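Local coordinates for protein kojibiose phosphorylase (Gut metagenome, PDB 6W0P) that belongs to glycoside hydrolase family 65, whose members join an N-terminal beta-sandwich to a helical (alpha/alpha)6-barrel catalytic domain and a small C-terminal beta domain, at residues T49-Q54 with E102-K107; K109-K114 with T129-Q134; F396-R401 with F417-G422; L389-A394 with S452-S457; D301-G306 with Y702-I707. One frame throughout, in Å; residues are numbered along the deposited sequence.

Interaction 1 (T49-Q54 with E102-K107); sequences TYSGKQ and ELDLNK
Ser51 and Asp104 share two hydrogen bonds through one carboxylate. Ser51 OG donates to Asp104 OD2 at 2.7 Å, from the syn side and 15° out of the carboxylate plane, while Ser51 N reaches Asp104 OD1 at 3.3 Å, also syn but 28° out of the plane. Asp104 OD1 accepts a further bond from Asn106 N at 3.2 Å, and the two amides come from opposite faces of the carboxylate, so this acid is held against rotation. Asn106 ND2 donates to Ser51 OG at 3.1 Å, with the hydroxyl close to the amide plane; serine suits the place because its single oxygen both gives and accepts. Thr49 OG1 donates to Glu102 OE2 (2.7 Å) from above the carboxylate plane. That oxygen also forms a salt bridge with Arg95 and accepts from a water shared with Thr49 N and Leu103 O. The Tyr50 ring crosses the Asn106 side chain at about a right angle, CE1 lying 3.8 Å from CB, and a water links Tyr50 OH to Asn106 OD1. The Asp104 OD1 to Asn106 N bond makes an Asx turn whose carboxylate also reaches Ser51, helping join two loops of the N-terminal beta-sandwich domain.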
# COMPACT_ATOMS: atom_id res chain seq x y z
N THR A 49 -14.13 37.08 13.40
CA THR A 49 -13.20 36.84 12.26
C THR A 49 -11.75 36.75 12.77
O THR A 49 -11.32 37.62 13.54
CB THR A 49 -13.37 37.94 11.20
OG1 THR A 49 -14.69 37.79 10.67
CG2 THR A 49 -12.35 37.87 10.08
N TYR A 50 -11.01 35.72 12.38
CA TYR A 50 -9.55 35.62 12.62
C TYR A 50 -8.89 35.14 11.33
O TYR A 50 -9.29 34.07 10.81
CB TYR A 50 -9.21 34.71 13.81
CG TYR A 50 -7.73 34.61 14.13
CD1 TYR A 50 -7.05 35.62 14.78
CD2 TYR A 50 -7.01 33.48 13.80
CE1 TYR A 50 -5.71 35.52 15.11
CE2 TYR A 50 -5.66 33.36 14.10
CZ TYR A 50 -5.01 34.38 14.76
OH TYR A 50 -3.68 34.24 15.06
N SER A 51 -7.95 35.93 10.84
CA SER A 51 -7.33 35.77 9.50
C SER A 51 -5.92 35.18 9.67
O SER A 51 -5.18 35.12 8.69
CB SER A 51 -7.33 37.07 8.75
OG SER A 51 -6.46 38.00 9.37
N GLY A 52 -5.55 34.78 10.90
CA GLY A 52 -4.33 34.00 11.17
C GLY A 52 -4.61 32.53 10.91
O GLY A 52 -5.75 32.23 10.52
N LYS A 53 -3.63 31.65 11.14
CA LYS A 53 -3.82 30.19 11.00
C LYS A 53 -4.78 29.74 12.12
O LYS A 53 -4.58 30.06 13.29
CB LYS A 53 -2.48 29.44 10.95
CG LYS A 53 -1.91 28.95 12.27
CD LYS A 53 -0.38 28.85 12.33
CE LYS A 53 0.17 28.98 13.75
NZ LYS A 53 -0.20 30.29 14.34
N GLN A 54 -5.84 29.05 11.75
CA GLN A 54 -6.86 28.57 12.71
C GLN A 54 -7.46 27.31 12.12
O GLN A 54 -7.40 27.13 10.87
CB GLN A 54 -7.95 29.62 12.97
CG GLN A 54 -8.58 30.20 11.71
CD GLN A 54 -9.86 30.95 12.03
OE1 GLN A 54 -10.13 31.32 13.18
NE2 GLN A 54 -10.66 31.16 11.01
N GLU A 102 -13.12 46.10 11.18
CA GLU A 102 -13.63 44.79 11.67
C GLU A 102 -12.68 44.26 12.75
O GLU A 102 -11.46 44.27 12.52
CB GLU A 102 -13.81 43.74 10.57
CG GLU A 102 -14.58 42.53 11.10
CD GLU A 102 -14.85 41.39 10.14
OE1 GLU A 102 -14.54 41.54 8.92
OE2 GLU A 102 -15.40 40.35 10.59
N LEU A 103 -13.22 43.79 13.86
CA LEU A 103 -12.42 43.08 14.90
C LEU A 103 -11.82 41.80 14.30
O LEU A 103 -12.58 40.92 13.84
CB LEU A 103 -13.29 42.79 16.12
CG LEU A 103 -12.58 42.11 17.29
CD1 LEU A 103 -11.46 42.97 17.85
CD2 LEU A 103 -13.57 41.79 18.39
N ASP A 104 -10.49 41.73 14.28
CA ASP A 104 -9.69 40.56 13.86
C ASP A 104 -8.33 40.69 14.54
O ASP A 104 -7.59 41.65 14.19
CB ASP A 104 -9.55 40.51 12.34
CG ASP A 104 -8.66 39.37 11.85
OD1 ASP A 104 -8.23 38.58 12.71
OD2 ASP A 104 -8.42 39.29 10.63
N LEU A 105 -8.00 39.80 15.49
CA LEU A 105 -6.81 39.99 16.37
C LEU A 105 -5.51 39.74 15.59
O LEU A 105 -4.48 40.11 16.10
CB LEU A 105 -6.90 39.08 17.60
CG LEU A 105 -8.01 39.41 18.59
CD1 LEU A 105 -7.86 38.57 19.86
CD2 LEU A 105 -8.05 40.89 18.93
N ASN A 106 -5.57 39.16 14.39
CA ASN A 106 -4.40 39.02 13.48
C ASN A 106 -4.07 40.37 12.81
O ASN A 106 -2.94 40.51 12.34
CB ASN A 106 -4.64 37.93 12.43
CG ASN A 106 -3.40 37.59 11.61
OD1 ASN A 106 -2.38 37.19 12.17
ND2 ASN A 106 -3.48 37.75 10.30
N LYS A 107 -4.99 41.34 12.80
CA LYS A 107 -4.81 42.66 12.13
C LYS A 107 -4.85 43.82 13.14
O LYS A 107 -4.00 44.68 13.04
CB LYS A 107 -5.86 42.84 11.03
CG LYS A 107 -5.62 41.98 9.79
CD LYS A 107 -6.65 42.16 8.69
CE LYS A 107 -6.49 41.13 7.59
NZ LYS A 107 -7.44 41.35 6.47
O HOH W 1 -9.65 37.72 16.07
O HOH W 2 -15.23 40.14 13.56
O HOH W 3 -2.34 36.60 14.75

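Interaction 2 (K109-K114 with T129-Q134); sequences KFEDFK and TWLTNQ
The indole of Trp130 presents its edge to the neighbouring strand, CD1 lying 3.6 Å from Lys109 O and near the ring plane. One face carries Thr132 CG2, 3.5 Å above the plane and over its centre, and NE1 is hydrogen-bonded to Glu101 OE1. Phe110, the antiparallel non-hydrogen-bonded partner of Trp130, meets the other strand through CB, 3.3 Å from Thr129 O, whereas its ring leads off toward Leu105. Leu131 N donates to Lys109 O. Glu111 and Thr129 form a hydrogen-bonded pair: Glu111 N donates to Thr129 O at 2.9 Å and Thr129 N returns a bond of the same length to Glu111 O. Their side chains run side by side, Glu111 CG and Thr129 CB 4.1 Å apart. Threonine suits this place: CB packs on Glu111, and the hydroxyl bonds a water that also reaches Asp112 O. Beyond CG the glutamate is extended (chi2 -171°), and its end crosses Leu131 at about a right angle, OE1 3.7 Å from CD1. The backbone bonds set the hairpin's register, while its two faces differ: aromatic Phe110 and Trp130 on one, and on the other leucine methyls against a carboxylate and aliphatic carbons of Glu111 and Thr129 in contact.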
# COMPACT_ATOMS: atom_id res chain seq x y z
N LYS A 109 -5.13 46.43 16.65
CA LYS A 109 -4.34 46.70 17.89
C LYS A 109 -5.22 46.31 19.08
O LYS A 109 -6.42 46.68 19.11
CB LYS A 109 -3.88 48.16 17.96
CG LYS A 109 -2.55 48.42 17.25
CD LYS A 109 -2.53 49.71 16.46
CE LYS A 109 -1.42 49.74 15.43
NZ LYS A 109 -1.28 51.09 14.83
N PHE A 110 -4.66 45.55 20.01
CA PHE A 110 -5.38 45.06 21.22
C PHE A 110 -4.37 44.95 22.35
O PHE A 110 -3.18 44.92 22.06
CB PHE A 110 -6.12 43.75 20.91
CG PHE A 110 -5.22 42.60 20.59
CD1 PHE A 110 -4.73 42.41 19.30
CD2 PHE A 110 -4.87 41.68 21.57
CE1 PHE A 110 -3.90 41.34 19.01
CE2 PHE A 110 -4.03 40.61 21.28
CZ PHE A 110 -3.57 40.44 20.00
N GLU A 111 -4.83 44.94 23.60
CA GLU A 111 -3.95 44.78 24.79
C GLU A 111 -4.72 43.99 25.86
O GLU A 111 -5.93 43.79 25.67
CB GLU A 111 -3.45 46.16 25.24
CG GLU A 111 -4.56 47.01 25.84
CD GLU A 111 -4.25 48.47 26.15
OE1 GLU A 111 -3.19 48.99 25.69
OE2 GLU A 111 -5.07 49.08 26.84
N ASP A 112 -4.05 43.57 26.93
CA ASP A 112 -4.65 42.89 28.11
C ASP A 112 -5.56 41.74 27.66
O ASP A 112 -6.74 41.74 28.03
CB ASP A 112 -5.42 43.89 28.98
CG ASP A 112 -4.54 44.98 29.55
OD1 ASP A 112 -3.31 44.74 29.64
OD2 ASP A 112 -5.08 46.06 29.89
N PHE A 113 -5.03 40.86 26.81
CA PHE A 113 -5.66 39.59 26.35
C PHE A 113 -5.47 38.56 27.46
O PHE A 113 -4.36 38.41 27.99
CB PHE A 113 -5.00 39.11 25.06
CG PHE A 113 -5.51 37.82 24.48
CD1 PHE A 113 -5.07 36.61 24.96
CD2 PHE A 113 -6.34 37.82 23.37
CE1 PHE A 113 -5.53 35.42 24.42
CE2 PHE A 113 -6.81 36.63 22.83
CZ PHE A 113 -6.39 35.43 23.36
N LYS A 114 -6.54 37.85 27.79
CA LYS A 114 -6.47 36.73 28.77
C LYS A 114 -7.50 35.70 28.32
O LYS A 114 -8.63 36.11 28.01
CB LYS A 114 -6.68 37.29 30.18
CG LYS A 114 -6.69 36.27 31.30
CD LYS A 114 -6.61 36.92 32.66
CE LYS A 114 -6.37 35.95 33.80
NZ LYS A 114 -5.59 36.58 34.91
N THR A 129 -8.76 44.09 25.13
CA THR A 129 -9.15 45.50 24.85
C THR A 129 -8.76 45.84 23.40
O THR A 129 -7.57 45.77 23.06
CB THR A 129 -8.61 46.46 25.91
OG1 THR A 129 -9.10 46.00 27.18
CG2 THR A 129 -9.03 47.88 25.65
N TRP A 130 -9.76 46.17 22.60
CA TRP A 130 -9.66 46.58 21.19
C TRP A 130 -9.35 48.08 21.14
O TRP A 130 -10.21 48.86 21.62
CB TRP A 130 -10.97 46.26 20.48
CG TRP A 130 -10.96 46.44 19.00
CD1 TRP A 130 -9.89 46.57 18.16
CD2 TRP A 130 -12.13 46.46 18.17
NE1 TRP A 130 -10.31 46.68 16.87
CE2 TRP A 130 -11.68 46.61 16.84
CE3 TRP A 130 -13.50 46.36 18.42
CZ2 TRP A 130 -12.56 46.67 15.76
CZ3 TRP A 130 -14.37 46.44 17.36
CH2 TRP A 130 -13.91 46.59 16.05
N LEU A 131 -8.17 48.44 20.64
CA LEU A 131 -7.77 49.85 20.38
C LEU A 131 -8.14 50.16 18.93
O LEU A 131 -7.40 49.81 18.02
CB LEU A 131 -6.28 50.01 20.67
CG LEU A 131 -5.76 49.31 21.94
CD1 LEU A 131 -4.30 49.67 22.19
CD2 LEU A 131 -6.60 49.65 23.16
N THR A 132 -9.34 50.71 18.74
CA THR A 132 -9.95 51.01 17.43
C THR A 132 -10.28 52.51 17.38
O THR A 132 -11.19 52.94 18.13
CB THR A 132 -11.19 50.14 17.16
OG1 THR A 132 -11.91 50.75 16.08
CG2 THR A 132 -12.06 49.95 18.39
N ASN A 133 -9.55 53.24 16.52
CA ASN A 133 -9.63 54.71 16.31
C ASN A 133 -9.39 55.41 17.65
O ASN A 133 -8.25 55.33 18.15
CB ASN A 133 -10.92 55.10 15.58
CG ASN A 133 -10.92 54.60 14.15
OD1 ASN A 133 -9.86 54.39 13.58
ND2 ASN A 133 -12.09 54.39 13.59
N GLN A 134 -10.42 56.05 18.19
CA GLN A 134 -10.29 56.93 19.38
C GLN A 134 -10.76 56.17 20.62
O GLN A 134 -10.72 56.76 21.69
CB GLN A 134 -11.08 58.23 19.19
CG GLN A 134 -10.75 59.00 17.91
CD GLN A 134 -9.26 59.08 17.64
OE1 GLN A 134 -8.75 58.52 16.67
NE2 GLN A 134 -8.55 59.78 18.52
O HOH W 4 -8.83 43.41 28.30

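Interaction 3 (F396-R401 with F417-G422); sequences FPVATR and FQPSTG
Pro419 packs against the carbonyls of Phe396 and Pro397, its CB lying 3.3 Å from Phe396 O and 3.2 Å from Pro397 O. The ring also meets apolar carbon, CB standing 4.2 Å from Phe396 CB. Proline suits this place in the first turn of helix 418-434, where the backbone nitrogens have no earlier helical carbonyl to bond. Ser420, next in the chain, supplies the polar link: its OG accepts from Phe396 N at 2.9 Å, a bent bond with 137° at the hydrogen. The hydroxyl lies anti to its own carbonyl carbon (chi1 -67°), beside the backbone N. A water adds a second tie, donating to Phe396 O at 2.6 Å and bonding Ser420 OG at 2.7 Å. The Phe396 ring itself leads away, to Ile451 and Arg375 on neighbouring helices. Phe417 occupies the N-cap position. The arrangement, an inter-helix loop laid across a helix's first turn, belongs to the buried part of the family's (alpha/alpha)6-barrel domain.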
# COMPACT_ATOMS: atom_id res chain seq x y z
N PHE A 396 -14.28 -6.55 14.62
CA PHE A 396 -14.38 -5.11 14.94
C PHE A 396 -13.17 -4.40 14.32
O PHE A 396 -12.04 -4.88 14.38
CB PHE A 396 -14.49 -4.89 16.46
CG PHE A 396 -15.86 -5.15 17.00
CD1 PHE A 396 -16.84 -4.17 16.93
CD2 PHE A 396 -16.18 -6.37 17.55
CE1 PHE A 396 -18.13 -4.42 17.39
CE2 PHE A 396 -17.47 -6.63 18.00
CZ PHE A 396 -18.43 -5.65 17.92
N PRO A 397 -13.39 -3.21 13.73
CA PRO A 397 -12.35 -2.55 12.96
C PRO A 397 -11.24 -1.89 13.79
O PRO A 397 -11.48 -1.53 14.93
CB PRO A 397 -13.16 -1.49 12.19
CG PRO A 397 -14.29 -1.14 13.15
CD PRO A 397 -14.67 -2.47 13.75
N VAL A 398 -10.09 -1.66 13.16
CA VAL A 398 -8.93 -0.88 13.70
C VAL A 398 -9.39 0.55 13.98
O VAL A 398 -9.19 1.06 15.10
CB VAL A 398 -7.74 -0.91 12.72
CG1 VAL A 398 -6.65 0.04 13.15
CG2 VAL A 398 -7.20 -2.32 12.56
N ALA A 399 -9.99 1.20 12.98
CA ALA A 399 -10.44 2.60 13.08
C ALA A 399 -11.84 2.73 12.50
O ALA A 399 -12.05 2.28 11.35
CB ALA A 399 -9.45 3.49 12.36
N THR A 400 -12.75 3.36 13.26
CA THR A 400 -14.16 3.55 12.83
C THR A 400 -14.84 4.63 13.67
O THR A 400 -14.43 4.83 14.86
CB THR A 400 -14.92 2.22 12.94
OG1 THR A 400 -16.11 2.34 12.17
CG2 THR A 400 -15.28 1.84 14.36
N ARG A 401 -15.83 5.32 13.06
CA ARG A 401 -16.95 5.91 13.81
C ARG A 401 -18.26 5.15 13.55
O ARG A 401 -19.01 4.96 14.51
CB ARG A 401 -17.11 7.41 13.54
CG ARG A 401 -18.16 8.08 14.42
CD ARG A 401 -17.89 7.97 15.92
NE ARG A 401 -19.06 8.34 16.70
CZ ARG A 401 -20.14 7.58 16.84
NH1 ARG A 401 -20.22 6.38 16.28
NH2 ARG A 401 -21.17 8.02 17.55
N PHE A 417 -6.14 -7.95 15.17
CA PHE A 417 -7.46 -8.33 15.73
C PHE A 417 -7.60 -7.81 17.16
O PHE A 417 -8.61 -8.13 17.81
CB PHE A 417 -7.68 -9.83 15.49
CG PHE A 417 -7.42 -10.19 14.05
CD1 PHE A 417 -7.99 -9.45 13.03
CD2 PHE A 417 -6.53 -11.19 13.72
CE1 PHE A 417 -7.71 -9.75 11.70
CE2 PHE A 417 -6.25 -11.49 12.39
CZ PHE A 417 -6.84 -10.76 11.38
N GLN A 418 -6.66 -6.96 17.60
CA GLN A 418 -6.73 -6.30 18.93
C GLN A 418 -8.07 -5.59 19.10
O GLN A 418 -8.53 -5.50 20.23
CB GLN A 418 -5.54 -5.35 19.20
CG GLN A 418 -5.38 -4.19 18.22
CD GLN A 418 -3.96 -3.69 18.13
OE1 GLN A 418 -3.00 -4.46 18.15
NE2 GLN A 418 -3.81 -2.38 18.05
N PRO A 419 -8.78 -5.05 18.08
CA PRO A 419 -10.08 -4.43 18.37
C PRO A 419 -11.14 -5.45 18.82
O PRO A 419 -11.93 -5.14 19.70
CB PRO A 419 -10.48 -3.76 17.06
CG PRO A 419 -9.21 -3.71 16.22
CD PRO A 419 -8.37 -4.87 16.67
N SER A 420 -11.12 -6.64 18.21
CA SER A 420 -12.06 -7.75 18.47
C SER A 420 -11.79 -8.35 19.86
O SER A 420 -12.71 -8.40 20.67
CB SER A 420 -12.00 -8.79 17.38
OG SER A 420 -12.49 -8.25 16.16
N THR A 421 -10.56 -8.73 20.19
CA THR A 421 -10.22 -9.17 21.57
C THR A 421 -10.39 -7.99 22.53
O THR A 421 -10.77 -8.23 23.67
CB THR A 421 -8.86 -9.86 21.64
OG1 THR A 421 -7.82 -8.97 21.22
CG2 THR A 421 -8.85 -11.13 20.81
N GLY A 422 -10.22 -6.76 22.07
CA GLY A 422 -10.44 -5.56 22.91
C GLY A 422 -11.88 -5.41 23.38
O GLY A 422 -12.11 -5.08 24.56
O HOH W 5 -10.62 -7.09 14.66

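Interaction 4 (L389-A394 with S452-S457); sequences LDSIGA and SKFLLS
The loop just past a Schellman motif brings Ser391, Ile392 and Gly393 against Lys453, Phe454 and Ser457 of helix 437-458. Asp390, with positive phi, is the C-prime residue that ends helix 379-388 and turns the chain toward this contact. The polar link is nearly straight: Ile392 N donates to Ser457 OG at 3.2 Å, with 167° at the hydrogen. A chi1 of 47° puts that hydroxyl between its own N and carbonyl carbon, the crowded position, where it also lies near the carbonyls of Lys453 and Phe454. Ile392 CG1 rests 3.8 Å from Ser457 CB. At the edge of the Phe454 ring, Ser391 CB approaches CD1 to 3.7 Å, while Ser391 OG is occupied by its bond to Leu389 O. Ala394 O lies 3.3 Å from Phe454 CB. Gly393 fits because its CA sits 3.7 Å from Lys453 CB: a CB on it would run into the helix, and its phi is positive as well. Lys453 NZ has its main partners in Cys518 O and Glu450, with a weak bond to a water that Gly393 N also reaches. Among the neighbours, Ala394 packs on helix 379-388, Phe454 meets Phe417 edge-to-face, Leu455 and Leu456 touch helix 487-504, and Asp390 forms a salt bridge with Arg578 of the second subunit.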
# COMPACT_ATOMS: atom_id res chain seq x y z
N LEU A 389 -12.91 -9.96 5.09
CA LEU A 389 -11.67 -10.72 5.39
C LEU A 389 -11.90 -12.24 5.25
O LEU A 389 -11.14 -13.00 5.88
CB LEU A 389 -11.20 -10.38 6.81
CG LEU A 389 -10.82 -8.92 7.05
CD1 LEU A 389 -10.31 -8.72 8.48
CD2 LEU A 389 -9.79 -8.45 6.04
N ASP A 390 -12.87 -12.68 4.45
CA ASP A 390 -13.09 -14.12 4.13
C ASP A 390 -13.22 -14.94 5.42
O ASP A 390 -12.77 -16.10 5.46
CB ASP A 390 -11.99 -14.65 3.20
CG ASP A 390 -12.12 -14.11 1.77
OD1 ASP A 390 -13.12 -13.43 1.50
OD2 ASP A 390 -11.23 -14.36 0.96
N SER A 391 -13.89 -14.35 6.42
CA SER A 391 -14.15 -14.92 7.76
C SER A 391 -15.64 -14.78 8.06
O SER A 391 -16.34 -14.15 7.24
CB SER A 391 -13.27 -14.23 8.79
OG SER A 391 -11.90 -14.43 8.48
N ILE A 392 -16.08 -15.34 9.20
CA ILE A 392 -17.47 -15.19 9.73
C ILE A 392 -17.42 -14.59 11.14
O ILE A 392 -16.30 -14.25 11.63
CB ILE A 392 -18.23 -16.52 9.65
CG1 ILE A 392 -17.55 -17.66 10.42
CG2 ILE A 392 -18.50 -16.90 8.18
CD1 ILE A 392 -18.49 -18.84 10.68
N GLY A 393 -18.58 -14.37 11.75
CA GLY A 393 -18.67 -13.69 13.05
C GLY A 393 -18.41 -12.20 12.92
O GLY A 393 -18.82 -11.61 11.89
N ALA A 394 -17.82 -11.58 13.94
CA ALA A 394 -17.69 -10.11 14.03
C ALA A 394 -16.21 -9.75 14.19
O ALA A 394 -15.60 -10.17 15.19
CB ALA A 394 -18.53 -9.58 15.16
N SER A 452 -15.94 -14.70 19.00
CA SER A 452 -15.36 -16.07 19.01
C SER A 452 -15.47 -16.70 17.61
O SER A 452 -14.48 -17.25 17.15
CB SER A 452 -15.95 -16.92 20.09
OG SER A 452 -15.74 -16.31 21.35
N LYS A 453 -16.62 -16.59 16.96
CA LYS A 453 -16.83 -17.09 15.57
C LYS A 453 -15.77 -16.51 14.62
O LYS A 453 -15.19 -17.27 13.81
CB LYS A 453 -18.22 -16.72 15.07
CG LYS A 453 -19.31 -17.69 15.50
CD LYS A 453 -20.71 -17.21 15.18
CE LYS A 453 -21.00 -16.97 13.71
NZ LYS A 453 -22.14 -16.04 13.55
N PHE A 454 -15.52 -15.20 14.67
CA PHE A 454 -14.48 -14.56 13.83
C PHE A 454 -13.11 -15.15 14.15
O PHE A 454 -12.40 -15.54 13.23
CB PHE A 454 -14.49 -13.04 14.01
CG PHE A 454 -13.28 -12.37 13.41
CD1 PHE A 454 -13.04 -12.47 12.05
CD2 PHE A 454 -12.40 -11.66 14.21
CE1 PHE A 454 -11.93 -11.85 11.50
CE2 PHE A 454 -11.30 -11.05 13.64
CZ PHE A 454 -11.06 -11.14 12.30
N LEU A 455 -12.78 -15.27 15.44
CA LEU A 455 -11.44 -15.72 15.88
C LEU A 455 -11.21 -17.16 15.42
O LEU A 455 -10.07 -17.48 15.05
CB LEU A 455 -11.32 -15.58 17.40
CG LEU A 455 -11.18 -14.15 17.92
CD1 LEU A 455 -11.00 -14.15 19.44
CD2 LEU A 455 -10.02 -13.41 17.26
N LEU A 456 -12.26 -17.98 15.42
CA LEU A 456 -12.21 -19.43 15.04
C LEU A 456 -12.12 -19.60 13.52
O LEU A 456 -11.58 -20.62 13.11
CB LEU A 456 -13.44 -20.16 15.57
CG LEU A 456 -13.39 -20.51 17.06
CD1 LEU A 456 -14.76 -20.94 17.56
CD2 LEU A 456 -12.35 -21.59 17.31
N SER A 457 -12.66 -18.66 12.74
CA SER A 457 -12.61 -18.69 11.25
C SER A 457 -11.33 -18.04 10.71
O SER A 457 -10.84 -18.50 9.69
CB SER A 457 -13.82 -18.05 10.67
OG SER A 457 -14.09 -16.81 11.29
O HOH W 6 -21.37 -15.13 10.32

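Interaction 5 (D301-G306 with Y702-I707); sequences DILIDG and YYQFKI
Asp305 lays its CB over the centre of the Tyr702 ring, 3.5 Å from the centroid and 13° off the normal, a CH-pi contact. Its carboxylate plane is only 15° from that of the ring, and OD2 is hydrogen-bonded to Asn701 ND2. Tyr702 also has a cation-pi partner in Lys717, while Leu303 CB stands at the ring's edge, 4.3 Å from CE1. On the same sheet face Leu303 and Gln704 run side by side, CD1 3.4 Å from NE2; the glutamine has CG anti to the backbone N (chi1 180°) and runs extended beyond it, NE2 donating to a water that also bonds Asp301 O. The backbones form an antiparallel hydrogen-bonded pair, Leu303 N to Gln704 O and Gln704 N to Leu303 O both at 2.8 Å. Asp305 N adds a bond to Tyr702 O of 3.0 Å. Ile304 and Tyr703 point to the other face, where Ile302 CG1 meets Phe705 CB at 3.9 Å and helices 308-324 and 666-680 pack. Ordinary backbone hydrogen bonds thus make 303-305 an outermost strand of the C-terminal sheet, apolar and aromatic on this buried side, with aliphatic, polar and aromatic groups mixed on the more exposed face.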
# COMPACT_ATOMS: atom_id res chain seq x y z
N ASP A 301 -11.85 13.18 41.54
CA ASP A 301 -10.79 14.22 41.60
C ASP A 301 -9.51 13.59 42.16
O ASP A 301 -9.62 12.71 43.01
CB ASP A 301 -11.16 15.45 42.42
CG ASP A 301 -10.23 16.62 42.17
OD1 ASP A 301 -9.87 16.85 41.00
OD2 ASP A 301 -9.86 17.28 43.16
N ILE A 302 -8.35 13.97 41.62
CA ILE A 302 -7.02 13.54 42.14
C ILE A 302 -6.30 14.77 42.69
O ILE A 302 -6.24 15.77 41.97
CB ILE A 302 -6.21 12.84 41.05
CG1 ILE A 302 -6.89 11.54 40.62
CG2 ILE A 302 -4.78 12.63 41.49
CD1 ILE A 302 -6.08 10.81 39.62
N LEU A 303 -5.80 14.70 43.93
CA LEU A 303 -5.01 15.78 44.54
C LEU A 303 -3.54 15.40 44.41
O LEU A 303 -3.21 14.24 44.65
CB LEU A 303 -5.36 15.94 46.02
CG LEU A 303 -6.78 16.38 46.36
CD1 LEU A 303 -6.93 16.54 47.87
CD2 LEU A 303 -7.10 17.69 45.68
N ILE A 304 -2.70 16.37 44.06
CA ILE A 304 -1.23 16.20 44.01
C ILE A 304 -0.62 17.37 44.76
O ILE A 304 -0.91 18.54 44.37
CB ILE A 304 -0.73 16.10 42.55
CG1 ILE A 304 -1.28 14.83 41.89
CG2 ILE A 304 0.79 16.16 42.53
CD1 ILE A 304 -0.87 14.63 40.46
N ASP A 305 0.17 17.07 45.80
CA ASP A 305 0.87 18.08 46.62
C ASP A 305 2.36 18.00 46.28
O ASP A 305 2.89 16.89 46.24
CB ASP A 305 0.61 17.88 48.11
CG ASP A 305 1.20 18.98 48.98
OD1 ASP A 305 0.73 20.12 48.89
OD2 ASP A 305 2.17 18.69 49.68
N GLY A 306 3.00 19.14 46.04
CA GLY A 306 4.44 19.23 45.77
C GLY A 306 4.73 19.45 44.30
O GLY A 306 5.93 19.61 43.98
N TYR A 702 2.38 14.15 48.64
CA TYR A 702 1.27 13.17 48.69
C TYR A 702 0.50 13.24 47.37
O TYR A 702 0.64 14.23 46.63
CB TYR A 702 0.41 13.39 49.93
CG TYR A 702 -0.50 14.60 49.99
CD1 TYR A 702 -1.67 14.66 49.24
CD2 TYR A 702 -0.23 15.66 50.86
CE1 TYR A 702 -2.52 15.76 49.31
CE2 TYR A 702 -1.08 16.75 50.96
CZ TYR A 702 -2.22 16.80 50.19
OH TYR A 702 -3.08 17.85 50.28
N TYR A 703 -0.26 12.19 47.09
CA TYR A 703 -1.32 12.20 46.07
C TYR A 703 -2.55 11.54 46.68
O TYR A 703 -2.43 10.73 47.64
CB TYR A 703 -0.88 11.50 44.78
CG TYR A 703 -0.48 10.06 44.95
CD1 TYR A 703 0.81 9.71 45.27
CD2 TYR A 703 -1.40 9.05 44.76
CE1 TYR A 703 1.17 8.38 45.44
CE2 TYR A 703 -1.06 7.71 44.90
CZ TYR A 703 0.23 7.38 45.25
OH TYR A 703 0.56 6.06 45.39
N GLN A 704 -3.71 11.85 46.10
CA GLN A 704 -5.00 11.29 46.56
C GLN A 704 -5.85 11.07 45.32
O GLN A 704 -5.93 12.00 44.50
CB GLN A 704 -5.66 12.23 47.56
CG GLN A 704 -7.01 11.76 48.10
CD GLN A 704 -7.55 12.75 49.10
OE1 GLN A 704 -7.12 12.80 50.25
NE2 GLN A 704 -8.48 13.57 48.67
N PHE A 705 -6.44 9.88 45.21
CA PHE A 705 -7.38 9.51 44.13
C PHE A 705 -8.67 8.97 44.74
O PHE A 705 -8.66 8.60 45.93
CB PHE A 705 -6.76 8.53 43.14
CG PHE A 705 -6.37 7.18 43.68
CD1 PHE A 705 -7.27 6.12 43.69
CD2 PHE A 705 -5.07 6.93 44.08
CE1 PHE A 705 -6.90 4.88 44.17
CE2 PHE A 705 -4.70 5.68 44.56
CZ PHE A 705 -5.61 4.66 44.60
N LYS A 706 -9.76 9.02 43.96
CA LYS A 706 -11.11 8.55 44.32
C LYS A 706 -11.60 7.60 43.22
O LYS A 706 -11.45 7.95 42.02
CB LYS A 706 -12.06 9.72 44.51
CG LYS A 706 -11.73 10.64 45.68
CD LYS A 706 -12.70 11.79 45.79
CE LYS A 706 -12.35 12.79 46.87
NZ LYS A 706 -12.91 12.37 48.18
N ILE A 707 -12.15 6.47 43.64
CA ILE A 707 -12.72 5.39 42.78
C ILE A 707 -13.90 4.76 43.52
O ILE A 707 -13.96 4.82 44.76
CB ILE A 707 -11.68 4.31 42.41
CG1 ILE A 707 -11.11 3.60 43.64
CG2 ILE A 707 -10.59 4.88 41.53
CD1 ILE A 707 -10.07 2.56 43.32
O HOH W 7 -9.12 13.64 45.57

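Interactions 1 and 2 are neighbours in the N-terminal domain, their centres about 13 Å apart: Leu105 O lies 3.2 Å from Phe110 CE1, and Leu103 N is 3.5 Å from Trp130 CZ2, so the loop of one rests on the aromatic face of the other's hairpin. Interactions 3 and 4 form a second pair, also about 13 Å between centres, in the helical catalytic domain, across the chain's centre from the first. Consecutive helices 418-434 and 437-458 join them, with Phe417 CD1 3.6 Å from Phe454 CZ. Interaction 5 stands apart, its centre about 33 Å from that of interaction 3; it joins two segments with 395 residues between them, a span that includes interactions 3 and 4.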